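Local coordinates for 2,3-dimethylmalate lyase (Aspergillus niger, PDB 3FA3), which is a lyase of the phosphoenolpyruvate phosphomutase family, whose members are built on a TIM-type beta/alpha barrel, at residues 85-90 and 112-117. Numbering follows the deposited sequence.
Sequences ADADTG and FHIEDQ. With MN (manganese (II) ion), chain U; OAF (2,2-difluoro-3,3-dihydroxybutanedioic acid), chain V.
Asp86 and His113 rise from the same face of two adjacent parallel strands and cross at a slant, carboxylate and imidazole planes 40° apart. Asp86 CA sits over one ring face, 4.0 Å from the centroid of His113, a CH-pi contact displaced toward the rim; His113 NE2 is hydrogen-bonded to Tyr43 OH. With CG anti to the backbone N (chi1 -155°), Asp86 divides its carboxylate oxygens: OD2 binds the manganese ion at 2.4 Å, while OD1 accepts from Asp88 N at 3.0 Å, met from above the carboxylate plane, an Asx turn. OD1 also accepts from water 1, a manganese ligand that donates a second hydrogen bond to Glu115 OE1 at 2.6 Å and lies at the edge of the His113 ring. Asp88 OD1 accepts from water 2, so acidic side chains of both segments orient two of the metal's three waters; the third donates to O5 of 2,2-difluoro-3,3-dihydroxybutanedioic acid, whose O1 and O3 complete the six-ligand sphere. Lys121 forms salt bridges with Asp88 and Glu115, probably offsetting their like charges.

Backbone bonds fix this layout: His113 N donates to Ala85 O, and Glu115 N to Asp88 O at 3.0 Å, nearly straight (163°). On the Phe112 side of the sheet, Ala87 CB meets that ring's edge at CD1 (3.6 Å), and Ile114 CD1 packs on Gly90 CA (3.7 Å).

Both segments belong to the beta-alpha-beta unit of strand 83-86, helix 94-107 and strand 111-114. Phe112 and Ile114 pack on helices 94-107 and 134-150 and bond through their backbones to strand 156-161, which Phe112 and His113 side chains also touch.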
ATOM      1  N   ALA B  85     -12.793   4.623  14.528  1.00 36.73           N
ATOM      2  CA  ALA B  85     -11.985   3.590  13.944  1.00 36.29           C
ATOM      3  C   ALA B  85     -11.152   2.840  14.996  1.00 36.43           C
ATOM      4  O   ALA B  85     -10.500   3.452  15.874  1.00 36.33           O
ATOM      5  CB  ALA B  85     -11.142   4.204  12.929  1.00 36.25           C
ATOM      6  N   ASP B  86     -11.210   1.511  14.932  1.00 36.37           N
ATOM      7  CA  ASP B  86     -10.246   0.668  15.651  1.00 36.55           C
ATOM      8  C   ASP B  86      -8.782   1.131  15.368  1.00 36.15           C
ATOM      9  O   ASP B  86      -8.489   1.632  14.298  1.00 35.36           O
ATOM     10  CB  ASP B  86     -10.449  -0.769  15.184  1.00 36.84           C
ATOM     11  CG  ASP B  86     -10.010  -1.808  16.200  1.00 36.30           C
ATOM     12  OD1 ASP B  86      -9.228  -1.503  17.105  1.00 35.93           O
ATOM     13  OD2 ASP B  86     -10.456  -2.958  16.056  1.00 35.86           O
ATOM     14  N   ALA B  87      -7.895   0.998  16.359  1.00 36.43           N
ATOM     15  CA  ALA B  87      -6.477   1.377  16.264  1.00 35.75           C
ATOM     16  C   ALA B  87      -5.686   0.340  17.018  1.00 35.95           C
ATOM     17  O   ALA B  87      -4.489   0.474  17.216  1.00 36.49           O
ATOM     18  CB  ALA B  87      -6.259   2.675  16.867  1.00 35.02           C
ATOM     19  N   ASP B  88      -6.364  -0.714  17.440  1.00 36.20           N
ATOM     20  CA  ASP B  88      -5.713  -1.831  18.057  1.00 36.41           C
ATOM     21  C   ASP B  88      -4.899  -1.391  19.240  1.00 36.64           C
ATOM     22  O   ASP B  88      -5.469  -1.013  20.229  1.00 37.99           O
ATOM     23  CB  ASP B  88      -4.892  -2.563  17.016  1.00 36.24           C
ATOM     24  CG  ASP B  88      -5.775  -3.427  16.129  1.00 38.01           C
ATOM     25  OD1 ASP B  88      -6.834  -3.982  16.658  1.00 36.37           O
ATOM     26  OD2 ASP B  88      -5.402  -3.535  14.914  1.00 38.71           O
ATOM     27  N   THR B  89      -3.588  -1.433  19.183  1.00 36.62           N
ATOM     28  CA  THR B  89      -2.829  -0.914  20.296  1.00 36.85           C
ATOM     29  C   THR B  89      -1.980   0.268  19.873  1.00 37.29           C
ATOM     30  O   THR B  89      -1.297   0.860  20.705  1.00 37.97           O
ATOM     31  CB  THR B  89      -1.925  -1.983  20.995  1.00 36.96           C
ATOM     32  OG1 THR B  89      -0.723  -2.196  20.236  1.00 38.64           O
ATOM     33  CG2 THR B  89      -2.657  -3.307  21.210  1.00 36.58           C
ATOM     34  N   GLY B  90      -1.994   0.628  18.595  1.00 37.17           N
ATOM     35  CA  GLY B  90      -1.296   1.852  18.194  1.00 37.58           C
ATOM     36  C   GLY B  90      -0.009   1.493  17.509  1.00 37.42           C
ATOM     37  O   GLY B  90       0.905   2.318  17.292  1.00 36.70           O
ATOM     38  N   PHE B 112     -10.710   7.276  17.544  1.00 35.19           N
ATOM     39  CA  PHE B 112     -10.081   5.930  17.444  1.00 36.23           C
ATOM     40  C   PHE B 112      -9.845   5.349  18.826  1.00 36.53           C
ATOM     41  O   PHE B 112      -9.751   6.122  19.795  1.00 37.11           O
ATOM     42  CB  PHE B 112      -8.779   5.996  16.628  1.00 36.03           C
ATOM     43  CG  PHE B 112      -7.688   6.795  17.272  1.00 34.98           C
ATOM     44  CD1 PHE B 112      -6.584   6.164  17.818  1.00 35.12           C
ATOM     45  CD2 PHE B 112      -7.766   8.142  17.350  1.00 35.17           C
ATOM     46  CE1 PHE B 112      -5.573   6.853  18.428  1.00 35.70           C
ATOM     47  CE2 PHE B 112      -6.737   8.865  17.983  1.00 38.01           C
ATOM     48  CZ  PHE B 112      -5.629   8.209  18.515  1.00 35.85           C
ATOM     49  N   HIS B 113      -9.759   4.033  18.957  1.00 36.45           N
ATOM     50  CA  HIS B 113      -9.568   3.463  20.312  1.00 36.86           C
ATOM     51  C   HIS B 113      -8.255   2.692  20.480  1.00 37.25           C
ATOM     52  O   HIS B 113      -7.817   1.998  19.552  1.00 38.58           O
ATOM     53  CB  HIS B 113     -10.811   2.671  20.839  1.00 36.82           C
ATOM     54  CG  HIS B 113     -11.191   1.440  20.035  1.00 38.45           C
ATOM     55  ND1 HIS B 113     -10.432   0.282  20.016  1.00 37.93           N
ATOM     56  CD2 HIS B 113     -12.278   1.179  19.263  1.00 38.32           C
ATOM     57  CE1 HIS B 113     -11.011  -0.614  19.233  1.00 38.64           C
ATOM     58  NE2 HIS B 113     -12.131  -0.098  18.764  1.00 38.34           N
ATOM     59  N   ILE B 114      -7.639   2.780  21.653  1.00 36.85           N
ATOM     60  CA  ILE B 114      -6.359   2.134  21.908  1.00 36.87           C
ATOM     61  C   ILE B 114      -6.468   1.215  23.129  1.00 37.01           C
ATOM     62  O   ILE B 114      -6.834   1.648  24.212  1.00 37.40           O
ATOM     63  CB  ILE B 114      -5.251   3.225  22.141  1.00 37.05           C
ATOM     64  CG1 ILE B 114      -5.027   4.052  20.873  1.00 37.54           C
ATOM     65  CG2 ILE B 114      -3.895   2.621  22.595  1.00 36.44           C
ATOM     66  CD1 ILE B 114      -3.588   3.888  20.327  1.00 36.34           C
ATOM     67  N   GLU B 115      -6.113  -0.050  22.979  1.00 37.78           N
ATOM     68  CA  GLU B 115      -6.307  -1.032  24.073  1.00 38.10           C
ATOM     69  C   GLU B 115      -4.975  -1.331  24.845  1.00 38.10           C
ATOM     70  O   GLU B 115      -3.916  -0.855  24.415  1.00 38.09           O
ATOM     71  CB  GLU B 115      -7.022  -2.302  23.532  1.00 37.73           C
ATOM     72  CG  GLU B 115      -6.172  -3.185  22.545  1.00 37.10           C
ATOM     73  CD  GLU B 115      -6.996  -3.831  21.433  1.00 36.11           C
ATOM     74  OE1 GLU B 115      -7.951  -3.205  20.904  1.00 37.23           O
ATOM     75  OE2 GLU B 115      -6.669  -4.962  21.068  1.00 34.85           O
ATOM     76  N   ASP B 116      -5.029  -2.109  25.945  1.00 37.41           N
ATOM     77  CA  ASP B 116      -3.839  -2.434  26.775  1.00 37.11           C
ATOM     78  C   ASP B 116      -3.243  -3.820  26.525  1.00 36.75           C
ATOM     79  O   ASP B 116      -2.499  -4.397  27.321  1.00 36.38           O
ATOM     80  CB  ASP B 116      -4.135  -2.244  28.268  1.00 36.74           C
ATOM     81  CG  ASP B 116      -5.376  -2.986  28.725  1.00 36.22           C
ATOM     82  OD1 ASP B 116      -6.170  -3.476  27.897  1.00 35.78           O
ATOM     83  OD2 ASP B 116      -5.555  -3.082  29.944  1.00 36.36           O
ATOM     84  N   GLN B 117      -3.568  -4.348  25.375  1.00 37.46           N
ATOM     85  CA  GLN B 117      -3.011  -5.633  24.977  1.00 37.95           C
ATOM     86  C   GLN B 117      -1.540  -5.583  24.485  1.00 38.09           C
ATOM     87  O   GLN B 117      -0.990  -4.541  24.100  1.00 38.20           O
ATOM     88  CB  GLN B 117      -3.923  -6.287  23.931  1.00 37.71           C
ATOM     89  CG  GLN B 117      -5.124  -7.014  24.501  1.00 36.19           C
ATOM     90  CD  GLN B 117      -5.861  -7.845  23.449  1.00 38.27           C
ATOM     91  OE1 GLN B 117      -5.287  -8.750  22.823  1.00 37.32           O
ATOM     92  NE2 GLN B 117      -7.147  -7.531  23.242  1.00 38.02           N
TER
HETATM   93 MN    MN U 401     -10.711  -4.833  17.503  1.00 37.40          MN
HETATM   94  O2  OAF V 501     -14.516  -4.780  16.015  1.00 36.62           O
HETATM   95  C1  OAF V 501     -13.442  -4.984  16.642  1.00 33.99           C
HETATM   96  O1  OAF V 501     -12.305  -5.187  16.134  1.00 32.57           O
HETATM   97  C2  OAF V 501     -13.556  -5.015  18.180  1.00 32.40           C
HETATM   98  O4  OAF V 501     -14.600  -4.201  18.636  1.00 32.58           O
HETATM   99  O3  OAF V 501     -12.363  -4.542  18.756  1.00 30.76           O
HETATM  100  C3  OAF V 501     -13.938  -6.416  18.635  1.00 33.52           C
HETATM  101  F1  OAF V 501     -13.222  -7.347  17.972  1.00 36.19           F
HETATM  102  F2  OAF V 501     -15.309  -6.514  18.431  1.00 32.87           F
HETATM  103  C4  OAF V 501     -13.525  -6.641  20.087  1.00 32.64           C
HETATM  104  O5  OAF V 501     -12.319  -6.677  20.370  1.00 28.93           O
HETATM  105  O6  OAF V 501     -14.464  -6.791  20.880  1.00 35.56           O
HETATM  106  O   HOH W   1      -9.599  -3.593  18.897  1.00 31.47           O
HETATM  107  O   HOH W   2      -9.106  -5.638  15.921  1.00 25.99           O
HETATM  108  O   HOH W   3     -10.278  -6.847  18.222  1.00 29.86           O